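Local coordinates for DNA helicase RecQ (Deinococcus radiodurans, PDB 4Q48), which probably couples ATP hydrolysis to the unwinding of duplex DNA, moving in the 3'-5' direction, and is represented here by its catalytic core with a bound zinc ion, at residues G88-S96 against G113-R124; V204-Y214 against R382-E392. All coordinates share one frame; numbering follows the deposited sequence.

How the interactions relate
Interaction 1 and interaction 2 follow one another along the chain, the first closing before the second opens, and their centres lie 34 Å apart, with about 18 Å between nearest atoms. Interaction 1 pairs strand 91-94 with strand 117-120 at one edge of the seven-stranded parallel sheet of the first helicase domain. Strand 202-204, at the other edge of that sheet, leads into interaction 2, where the chain passes to strand 212-218, an outer strand of the second parallel sheet, and meets helix 382-389 of the zinc-binding region. One contact thus pairs an edge strand with its neighbour within a single domain, whereas the other ties the connection between the two helicase domains to the zinc module.

Interaction 1 of 2, residues G88-S96 against G113-R124; sequences GVRAAFLNS and GDLDLLYVAPER
Arg90 lays its guanidinium across the carboxylate of Asp116, the two planes 60° apart. The grip is side-on: NE of Arg90 reaches OD2 of Asp116 at 2.9 Å and NH2 reaches OD1, both from above the carboxylate plane. The bend at chi3 (-87°) turns the end of the arginine to make this two-point salt bridge. The backbone N of Arg90 also gives to OD2 of Asp116, at the anti lone pair of that oxygen, while Arg90 O accepts from Asp116 N at 2.7 Å and from Leu117 N.

From here the backbones run as parallel strands, Tyr119 N giving to Ala92 O, Tyr119 O receiving Leu94 N, and Ala121 N reaching Leu94 O. With helix 100-111 between strands 91-94 and 117-120, this is a beta-alpha-beta unit of the P-loop NTPase fold. On one face Phe93 and Tyr119 lie side by side and point the same way; CB of Tyr119 meets the edge of the phenylalanine ring, 3.4 Å from CD1 of Phe93. Helix 74-84 packs on Phe93, whereas Tyr119 OH bonds to Tyr56 and Gln57, close to the ADP-binding Ser53. On the other face CD2 of Leu94 meets CD2 of Leu118 at 4.0 Å, and the Arg124 side chain crosses that of Leu94 at about a right angle, with Arg124 CG 3.8 Å from Leu94 CG. Ala92 CB touches CD1 of Leu115 and CD1 of Leu118, both on the same side of it.

Chemically, the side-chain contacts are largely apolar along the strands, and the charged pair sits just before them, where the three bonds from Arg90 are likely to keep the Asp116 carboxylate ionised and hold it against rotation.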
loop_
_atom_site.group_PDB
_atom_site.type_symbol
_atom_site.label_atom_id
_atom_site.label_comp_id
_atom_site.label_asym_id
_atom_site.label_seq_id
_atom_site.Cartn_x
_atom_site.Cartn_y
_atom_site.Cartn_z
ATOM N N GLY A 88 -25.420 7.271 17.293
ATOM C CA GLY A 88 -26.101 8.551 17.409
ATOM C C GLY A 88 -25.932 9.363 16.128
ATOM O O GLY A 88 -26.748 10.223 15.810
ATOM N N VAL A 89 -24.883 9.050 15.378
ATOM C CA VAL A 89 -24.531 9.783 14.172
ATOM C C VAL A 89 -25.538 9.628 13.014
ATOM O O VAL A 89 -25.988 8.529 12.683
ATOM C CB VAL A 89 -23.129 9.347 13.702
ATOM C CG1 VAL A 89 -22.688 10.119 12.476
ATOM C CG2 VAL A 89 -22.125 9.451 14.859
ATOM N N ARG A 90 -25.885 10.754 12.399
ATOM C CA ARG A 90 -26.837 10.760 11.293
ATOM C C ARG A 90 -26.068 10.684 9.971
ATOM O O ARG A 90 -25.221 11.536 9.703
ATOM C CB ARG A 90 -27.705 12.015 11.355
ATOM C CG ARG A 90 -28.063 12.444 12.787
ATOM C CD ARG A 90 -28.614 13.849 12.807
ATOM N NE ARG A 90 -27.520 14.819 12.912
ATOM C CZ ARG A 90 -27.661 16.133 12.756
ATOM N NH1 ARG A 90 -28.853 16.649 12.489
ATOM N NH2 ARG A 90 -26.606 16.924 12.855
ATOM N N ALA A 91 -26.336 9.668 9.159
ATOM C CA ALA A 91 -25.644 9.542 7.886
ATOM C C ALA A 91 -26.543 8.927 6.828
ATOM O O ALA A 91 -27.554 8.302 7.152
ATOM C CB ALA A 91 -24.396 8.725 8.042
ATOM N N ALA A 92 -26.153 9.044 5.563
ATOM C CA ALA A 92 -27.030 8.587 4.505
ATOM C C ALA A 92 -26.244 8.267 3.262
ATOM O O ALA A 92 -25.040 8.517 3.207
ATOM C CB ALA A 92 -28.078 9.628 4.219
ATOM N N PHE A 93 -26.913 7.683 2.275
ATOM C CA PHE A 93 -26.239 7.344 1.027
ATOM C C PHE A 93 -26.931 7.940 -0.127
ATOM O O PHE A 93 -28.152 7.892 -0.216
ATOM C CB PHE A 93 -26.196 5.839 0.767
ATOM C CG PHE A 93 -25.583 5.078 1.847
ATOM C CD1 PHE A 93 -24.226 5.188 2.093
ATOM C CD2 PHE A 93 -26.353 4.260 2.644
ATOM C CE1 PHE A 93 -23.632 4.489 3.117
ATOM C CE2 PHE A 93 -25.773 3.556 3.667
ATOM C CZ PHE A 93 -24.401 3.664 3.899
ATOM N N LEU A 94 -26.121 8.418 -1.054
ATOM C CA LEU A 94 -26.603 8.998 -2.270
ATOM C C LEU A 94 -25.859 8.316 -3.427
ATOM O O LEU A 94 -24.641 8.450 -3.557
ATOM C CB LEU A 94 -26.372 10.503 -2.219
ATOM C CG LEU A 94 -27.075 11.475 -3.156
ATOM C CD1 LEU A 94 -28.535 11.565 -2.752
ATOM C CD2 LEU A 94 -26.398 12.840 -3.036
ATOM N N ASN A 95 -26.606 7.587 -4.255
ATOM C CA ASN A 95 -26.067 6.925 -5.443
ATOM C C ASN A 95 -27.196 6.494 -6.381
ATOM O O ASN A 95 -28.373 6.492 -5.999
ATOM C CB ASN A 95 -25.226 5.702 -5.068
ATOM C CG ASN A 95 -25.928 4.802 -4.073
ATOM O OD1 ASN A 95 -26.893 4.123 -4.417
ATOM N ND2 ASN A 95 -25.446 4.791 -2.834
ATOM N N SER A 96 -26.838 6.091 -7.596
ATOM C CA SER A 96 -27.852 5.774 -8.596
ATOM C C SER A 96 -28.508 4.399 -8.440
ATOM O O SER A 96 -29.403 4.060 -9.207
ATOM C CB SER A 96 -27.255 5.912 -9.998
ATOM O OG SER A 96 -27.011 7.283 -10.287
ATOM N N GLY A 113 -29.678 20.354 6.812
ATOM C CA GLY A 113 -28.627 20.210 7.812
ATOM C C GLY A 113 -28.882 19.013 8.726
ATOM O O GLY A 113 -28.473 18.988 9.872
ATOM N N ASP A 114 -29.554 18.005 8.187
ATOM C CA ASP A 114 -30.008 16.868 8.973
ATOM C C ASP A 114 -29.010 15.702 9.028
ATOM O O ASP A 114 -29.201 14.745 9.775
ATOM C CB ASP A 114 -31.318 16.329 8.367
ATOM C CG ASP A 114 -32.554 16.967 8.949
ATOM O OD1 ASP A 114 -32.449 17.722 9.958
ATOM O OD2 ASP A 114 -33.640 16.669 8.386
ATOM N N LEU A 115 -27.938 15.776 8.250
ATOM C CA LEU A 115 -26.968 14.678 8.215
ATOM C C LEU A 115 -25.650 15.130 8.835
ATOM O O LEU A 115 -25.319 16.333 8.867
ATOM C CB LEU A 115 -26.736 14.199 6.784
ATOM C CG LEU A 115 -28.042 14.021 6.003
ATOM C CD1 LEU A 115 -27.798 13.543 4.570
ATOM C CD2 LEU A 115 -28.980 13.110 6.738
ATOM N N ASP A 116 -24.933 14.175 9.398
ATOM C CA ASP A 116 -23.588 14.445 9.845
ATOM C C ASP A 116 -22.624 13.989 8.770
ATOM O O ASP A 116 -21.553 14.565 8.569
ATOM C CB ASP A 116 -23.318 13.731 11.151
ATOM C CG ASP A 116 -24.147 14.265 12.262
ATOM O OD1 ASP A 116 -23.920 15.444 12.637
ATOM O OD2 ASP A 116 -24.997 13.497 12.769
ATOM N N LEU A 117 -23.017 12.919 8.097
ATOM C CA LEU A 117 -22.218 12.339 7.041
ATOM C C LEU A 117 -23.086 12.019 5.855
ATOM O O LEU A 117 -24.227 11.588 6.004
ATOM C CB LEU A 117 -21.506 11.070 7.512
ATOM C CG LEU A 117 -20.514 11.287 8.634
ATOM C CD1 LEU A 117 -20.200 9.965 9.272
ATOM C CD2 LEU A 117 -19.280 11.968 8.100
ATOM N N LEU A 118 -22.561 12.285 4.675
ATOM C CA LEU A 118 -23.197 11.848 3.460
ATOM C C LEU A 118 -22.205 11.041 2.632
ATOM O O LEU A 118 -21.170 11.547 2.178
ATOM C CB LEU A 118 -23.717 13.027 2.661
ATOM C CG LEU A 118 -24.363 12.514 1.376
ATOM C CD1 LEU A 118 -25.634 11.766 1.702
ATOM C CD2 LEU A 118 -24.644 13.638 0.422
ATOM N N TYR A 119 -22.507 9.764 2.464
ATOM C CA TYR A 119 -21.703 8.901 1.612
ATOM C C TYR A 119 -22.236 8.972 0.176
ATOM O O TYR A 119 -23.422 8.744 -0.075
ATOM C CB TYR A 119 -21.711 7.468 2.173
ATOM C CG TYR A 119 -20.845 7.307 3.412
ATOM C CD1 TYR A 119 -21.355 7.496 4.692
ATOM C CD2 TYR A 119 -19.505 7.011 3.291
ATOM C CE1 TYR A 119 -20.542 7.356 5.812
ATOM C CE2 TYR A 119 -18.703 6.867 4.386
ATOM C CZ TYR A 119 -19.209 7.039 5.640
ATOM O OH TYR A 119 -18.337 6.886 6.703
ATOM N N VAL A 120 -21.364 9.292 -0.768
ATOM C CA VAL A 120 -21.823 9.520 -2.121
ATOM C C VAL A 120 -20.862 8.927 -3.144
ATOM O O VAL A 120 -19.666 9.179 -3.116
ATOM C CB VAL A 120 -22.011 11.051 -2.373
ATOM C CG1 VAL A 120 -20.801 11.829 -1.872
ATOM C CG2 VAL A 120 -22.301 11.361 -3.840
ATOM N N ALA A 121 -21.403 8.119 -4.039
ATOM C CA ALA A 121 -20.628 7.567 -5.117
ATOM C C ALA A 121 -20.133 8.723 -5.977
ATOM O O ALA A 121 -20.828 9.723 -6.135
ATOM C CB ALA A 121 -21.468 6.603 -5.930
ATOM N N PRO A 122 -18.936 8.574 -6.558
ATOM C CA PRO A 122 -18.336 9.575 -7.448
ATOM C C PRO A 122 -19.255 9.922 -8.603
ATOM O O PRO A 122 -19.323 11.064 -9.061
ATOM C CB PRO A 122 -17.082 8.867 -7.962
ATOM C CG PRO A 122 -16.763 7.868 -6.917
ATOM C CD PRO A 122 -18.060 7.406 -6.364
ATOM N N GLU A 123 -19.978 8.907 -9.053
ATOM C CA GLU A 123 -20.907 9.029 -10.169
ATOM C C GLU A 123 -21.972 10.071 -9.818
ATOM O O GLU A 123 -22.278 10.955 -10.621
ATOM C CB GLU A 123 -21.506 7.644 -10.491
ATOM C CG GLU A 123 -22.892 7.638 -11.082
ATOM C CD GLU A 123 -23.974 7.737 -10.020
ATOM O OE1 GLU A 123 -23.725 7.313 -8.865
ATOM O OE2 GLU A 123 -25.069 8.250 -10.342
ATOM N N ARG A 124 -22.529 9.972 -8.614
ATOM C CA ARG A 124 -23.482 10.977 -8.170
ATOM C C ARG A 124 -22.812 12.351 -7.980
ATOM O O ARG A 124 -23.327 13.349 -8.460
ATOM C CB ARG A 124 -24.155 10.537 -6.872
ATOM C CG ARG A 124 -25.471 11.236 -6.602
ATOM C CD ARG A 124 -26.495 10.794 -7.613
ATOM N NE ARG A 124 -27.795 11.392 -7.366
ATOM C CZ ARG A 124 -28.883 11.070 -8.047
ATOM N NH1 ARG A 124 -28.804 10.149 -9.000
ATOM N NH2 ARG A 124 -30.043 11.652 -7.769
#

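Interaction 2 of 2, residues V204-Y214 against R382-E392; sequences VSSFDRPNIQY and RRQVLLHYFGE
Arg383, Tyr214 and Phe207 carry this contact; Arg383 has the most surface covered and spreads its guanidinium against 208-214. Its side chain runs out with CG anti to the backbone N (chi1 -159°) and bends at chi3, bringing the guanidinium beside the turn at 209-212. NH1 makes a salt bridge to the syn lone pair of Asp208 OD1 at 2.9 Å and a weak bond to Arg209 O; NH2 binds Ile212 O at 2.6 Å and also Asn400 O. A leucine in its place would probably leave the Asp208 carboxylate without its charged mate and Ile212 O without its donor from the helix.

Tyr214 stands nearly upright to that guanidinium, the planes 72° apart, and the arginine meets the ring at its edge. Leu386 CD2 sits over one ring face in a CH-pi contact, 4.0 Å from the centroid of Tyr214, and Ile212 CG2 lies on the opposite face.

The helix involved begins right after Cys381, a zinc ligand, and Arg383 also touches Cys398, another of the four cysteines, so the RecQ zinc-binding module is joined here to the passage between the two helicase domains. A Schellman motif with Gly391 at C-prime ends this helix, and Glu392 follows directly.

CD2 of Leu387 packs on Phe207, 3.9 Å from its CB. Phe390 CB rests over the centre of the Phe207 ring, 3.8 Å from the centroid, while the two rings, slid apart, barely overlap. In the plane of the Phe207 ring, at its edge, comes OE1 of Glu392, which accepts from Phe207 N at 2.7 Å through its syn lone pair; OE2 takes the Ser206 hydroxyl in the same manner.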
loop_
_atom_site.group_PDB
_atom_site.type_symbol
_atom_site.label_atom_id
_atom_site.label_comp_id
_atom_site.label_asym_id
_atom_site.label_seq_id
_atom_site.Cartn_x
_atom_site.Cartn_y
_atom_site.Cartn_z
ATOM N N VAL A 204 1.353 9.816 7.914
ATOM C CA VAL A 204 1.548 8.389 7.763
ATOM C C VAL A 204 1.423 7.749 9.136
ATOM O O VAL A 204 2.295 7.922 9.988
ATOM C CB VAL A 204 2.927 8.083 7.128
ATOM C CG1 VAL A 204 3.122 6.600 6.977
ATOM C CG2 VAL A 204 3.054 8.752 5.752
ATOM N N SER A 205 0.326 7.036 9.374
ATOM C CA SER A 205 0.201 6.296 10.625
ATOM C C SER A 205 0.905 4.965 10.403
ATOM O O SER A 205 1.019 4.512 9.259
ATOM C CB SER A 205 -1.261 6.110 11.030
ATOM O OG SER A 205 -1.442 4.979 11.878
ATOM N N SER A 206 1.326 4.296 11.473
ATOM C CA SER A 206 2.140 3.117 11.251
ATOM C C SER A 206 1.376 1.966 10.611
ATOM O O SER A 206 0.234 1.672 10.969
ATOM C CB SER A 206 2.752 2.650 12.555
ATOM O OG SER A 206 3.696 1.647 12.299
ATOM N N PHE A 207 2.035 1.347 9.633
ATOM C CA PHE A 207 1.581 0.118 8.986
ATOM C C PHE A 207 2.168 -1.103 9.704
ATOM O O PHE A 207 1.773 -2.245 9.472
ATOM C CB PHE A 207 1.985 0.116 7.524
ATOM C CG PHE A 207 1.178 1.044 6.679
ATOM C CD1 PHE A 207 1.450 2.417 6.676
ATOM C CD2 PHE A 207 0.141 0.559 5.874
ATOM C CE1 PHE A 207 0.707 3.289 5.884
ATOM C CE2 PHE A 207 -0.609 1.439 5.082
ATOM C CZ PHE A 207 -0.319 2.802 5.088
ATOM N N ASP A 208 3.123 -0.844 10.582
ATOM C CA ASP A 208 3.838 -1.919 11.185
ATOM C C ASP A 208 2.898 -2.822 11.986
ATOM O O ASP A 208 1.882 -2.391 12.533
ATOM C CB ASP A 208 4.959 -1.404 12.081
ATOM C CG ASP A 208 5.906 -2.510 12.502
ATOM O OD1 ASP A 208 5.875 -3.589 11.858
ATOM O OD2 ASP A 208 6.668 -2.297 13.468
ATOM N N ARG A 209 3.217 -4.107 11.960
ATOM C CA ARG A 209 2.544 -5.078 12.779
ATOM C C ARG A 209 3.625 -5.863 13.516
ATOM O O ARG A 209 3.957 -6.969 13.151
ATOM C CB ARG A 209 1.648 -5.980 11.925
ATOM C CG ARG A 209 0.609 -5.216 11.088
ATOM C CD ARG A 209 -0.639 -4.851 11.896
ATOM N NE ARG A 209 -1.167 -5.921 12.747
ATOM C CZ ARG A 209 -1.921 -6.926 12.303
ATOM N NH1 ARG A 209 -2.274 -7.003 11.023
ATOM N NH2 ARG A 209 -2.353 -7.846 13.145
ATOM N N PRO A 210 4.201 -5.264 14.555
ATOM C CA PRO A 210 5.370 -5.796 15.268
ATOM C C PRO A 210 5.291 -7.285 15.680
ATOM O O PRO A 210 6.327 -7.966 15.779
ATOM C CB PRO A 210 5.429 -4.908 16.511
ATOM C CG PRO A 210 4.802 -3.619 16.054
ATOM C CD PRO A 210 3.689 -4.024 15.167
ATOM N N ASN A 211 4.079 -7.781 15.928
ATOM C CA ASN A 211 3.936 -9.125 16.456
ATOM C C ASN A 211 3.976 -10.159 15.339
ATOM O O ASN A 211 4.120 -11.372 15.599
ATOM C CB ASN A 211 2.653 -9.247 17.300
ATOM C CG ASN A 211 1.412 -8.943 16.522
ATOM O OD1 ASN A 211 1.298 -7.876 15.910
ATOM N ND2 ASN A 211 0.453 -9.868 16.542
ATOM N N ILE A 212 3.907 -9.675 14.097
ATOM C CA ILE A 212 4.044 -10.548 12.938
ATOM C C ILE A 212 5.504 -10.589 12.536
ATOM O O ILE A 212 6.079 -9.541 12.194
ATOM C CB ILE A 212 3.222 -10.068 11.744
ATOM C CG1 ILE A 212 1.744 -9.974 12.118
ATOM C CG2 ILE A 212 3.441 -10.991 10.556
ATOM C CD1 ILE A 212 0.890 -9.329 11.045
ATOM N N GLN A 213 6.108 -11.786 12.591
ATOM C CA GLN A 213 7.486 -11.972 12.139
ATOM C C GLN A 213 7.525 -12.289 10.637
ATOM O O GLN A 213 6.842 -13.210 10.195
ATOM C CB GLN A 213 8.173 -13.068 12.938
ATOM C CG GLN A 213 9.446 -13.543 12.295
ATOM C CD GLN A 213 10.341 -14.369 13.205
ATOM O OE1 GLN A 213 10.856 -15.426 12.811
ATOM N NE2 GLN A 213 10.542 -13.885 14.423
ATOM N N TYR A 214 8.290 -11.529 9.845
ATOM C CA TYR A 214 8.289 -11.745 8.378
ATOM C C TYR A 214 9.424 -12.658 7.879
ATOM O O TYR A 214 10.593 -12.481 8.247
ATOM C CB TYR A 214 8.335 -10.405 7.631
ATOM C CG TYR A 214 7.101 -9.567 7.874
ATOM C CD1 TYR A 214 5.965 -9.703 7.079
ATOM C CD2 TYR A 214 7.064 -8.667 8.932
ATOM C CE1 TYR A 214 4.837 -8.939 7.319
ATOM C CE2 TYR A 214 5.942 -7.922 9.196
ATOM C CZ TYR A 214 4.831 -8.052 8.388
ATOM O OH TYR A 214 3.732 -7.278 8.677
ATOM N N ARG A 382 13.877 -6.981 6.353
ATOM C CA ARG A 382 12.731 -7.015 5.434
ATOM C C ARG A 382 11.681 -5.985 5.792
ATOM O O ARG A 382 11.060 -5.416 4.909
ATOM C CB ARG A 382 12.010 -8.352 5.440
ATOM C CG ARG A 382 12.845 -9.548 5.406
ATOM C CD ARG A 382 11.998 -10.652 4.907
ATOM N NE ARG A 382 12.197 -10.677 3.481
ATOM C CZ ARG A 382 13.171 -11.362 2.913
ATOM N NH1 ARG A 382 13.982 -12.099 3.668
ATOM N NH2 ARG A 382 13.315 -11.324 1.602
ATOM N N ARG A 383 11.453 -5.804 7.095
ATOM C CA ARG A 383 10.369 -4.964 7.579
ATOM C C ARG A 383 10.594 -3.529 7.106
ATOM O O ARG A 383 9.698 -2.930 6.528
ATOM C CB ARG A 383 10.264 -5.021 9.111
ATOM C CG ARG A 383 8.898 -4.617 9.673
ATOM C CD ARG A 383 8.846 -4.666 11.177
ATOM N NE ARG A 383 8.990 -6.018 11.686
ATOM C CZ ARG A 383 7.966 -6.819 11.970
ATOM N NH1 ARG A 383 6.729 -6.375 11.793
ATOM N NH2 ARG A 383 8.174 -8.054 12.443
ATOM N N GLN A 384 11.818 -3.025 7.273
ATOM C CA GLN A 384 12.178 -1.703 6.778
ATOM C C GLN A 384 11.816 -1.540 5.303
ATOM O O GLN A 384 11.219 -0.524 4.925
ATOM C CB GLN A 384 13.663 -1.415 6.976
ATOM C CG GLN A 384 14.026 -0.959 8.377
ATOM C CD GLN A 384 15.529 -0.792 8.592
ATOM O OE1 GLN A 384 16.355 -1.455 7.953
ATOM N NE2 GLN A 384 15.887 0.084 9.520
ATOM N N VAL A 385 12.143 -2.526 4.475
ATOM C CA VAL A 385 11.851 -2.426 3.048
ATOM C C VAL A 385 10.358 -2.410 2.781
ATOM O O VAL A 385 9.886 -1.647 1.939
ATOM C CB VAL A 385 12.497 -3.580 2.254
ATOM C CG1 VAL A 385 11.909 -3.692 0.839
ATOM C CG2 VAL A 385 14.031 -3.433 2.202
ATOM N N LEU A 386 9.621 -3.261 3.498
ATOM C CA LEU A 386 8.160 -3.407 3.342
ATOM C C LEU A 386 7.417 -2.129 3.692
ATOM O O LEU A 386 6.575 -1.663 2.931
ATOM C CB LEU A 386 7.637 -4.561 4.215
ATOM C CG LEU A 386 6.128 -4.743 4.427
ATOM C CD1 LEU A 386 5.435 -5.082 3.122
ATOM C CD2 LEU A 386 5.864 -5.846 5.410
ATOM N N LEU A 387 7.784 -1.544 4.827
ATOM C CA LEU A 387 7.116 -0.374 5.364
ATOM C C LEU A 387 7.440 0.850 4.508
ATOM O O LEU A 387 6.594 1.737 4.336
ATOM C CB LEU A 387 7.523 -0.176 6.828
ATOM C CG LEU A 387 7.008 -1.300 7.768
ATOM C CD1 LEU A 387 7.419 -1.089 9.204
ATOM C CD2 LEU A 387 5.504 -1.450 7.697
ATOM N N HIS A 388 8.638 0.864 3.921
ATOM C CA HIS A 388 9.071 1.962 3.059
ATOM C C HIS A 388 8.172 2.093 1.819
ATOM O O HIS A 388 7.880 3.193 1.348
ATOM C CB HIS A 388 10.529 1.755 2.637
ATOM C CG HIS A 388 10.982 2.684 1.549
ATOM N ND1 HIS A 388 11.424 3.970 1.799
ATOM C CD2 HIS A 388 11.025 2.527 0.205
ATOM C CE1 HIS A 388 11.730 4.558 0.657
ATOM N NE2 HIS A 388 11.498 3.704 -0.325
ATOM N N TYR A 389 7.714 0.964 1.304
ATOM C CA TYR A 389 6.812 0.956 0.160
ATOM C C TYR A 389 5.527 1.742 0.472
ATOM O O TYR A 389 4.930 2.351 -0.408
ATOM C CB TYR A 389 6.476 -0.476 -0.200
ATOM C CG TYR A 389 5.732 -0.688 -1.487
ATOM C CD1 TYR A 389 6.404 -0.694 -2.713
ATOM C CD2 TYR A 389 4.350 -0.880 -1.492
ATOM C CE1 TYR A 389 5.717 -0.898 -3.916
ATOM C CE2 TYR A 389 3.652 -1.091 -2.696
ATOM C CZ TYR A 389 4.344 -1.109 -3.899
ATOM O OH TYR A 389 3.666 -1.323 -5.085
ATOM N N PHE A 390 5.114 1.745 1.734
ATOM C CA PHE A 390 3.899 2.451 2.114
ATOM C C PHE A 390 4.233 3.839 2.666
ATOM O O PHE A 390 3.366 4.518 3.208
ATOM C CB PHE A 390 3.095 1.639 3.156
ATOM C CG PHE A 390 2.626 0.317 2.652
ATOM C CD1 PHE A 390 1.522 0.225 1.814
ATOM C CD2 PHE A 390 3.321 -0.838 2.965
ATOM C CE1 PHE A 390 1.104 -1.005 1.307
ATOM C CE2 PHE A 390 2.913 -2.079 2.469
ATOM C CZ PHE A 390 1.802 -2.161 1.637
ATOM N N GLY A 391 5.475 4.274 2.501
ATOM C CA GLY A 391 5.846 5.605 2.928
ATOM C C GLY A 391 6.229 5.738 4.386
ATOM O O GLY A 391 6.449 6.846 4.871
ATOM N N GLU A 392 6.303 4.625 5.102
ATOM C CA GLU A 392 6.761 4.655 6.487
ATOM C C GLU A 392 8.246 4.303 6.545
ATOM O O GLU A 392 8.675 3.345 5.907
ATOM C CB GLU A 392 5.954 3.689 7.351
ATOM C CG GLU A 392 6.471 3.531 8.772
ATOM C CD GLU A 392 5.486 2.782 9.664
ATOM O OE1 GLU A 392 4.453 2.320 9.144
ATOM O OE2 GLU A 392 5.755 2.633 10.876
#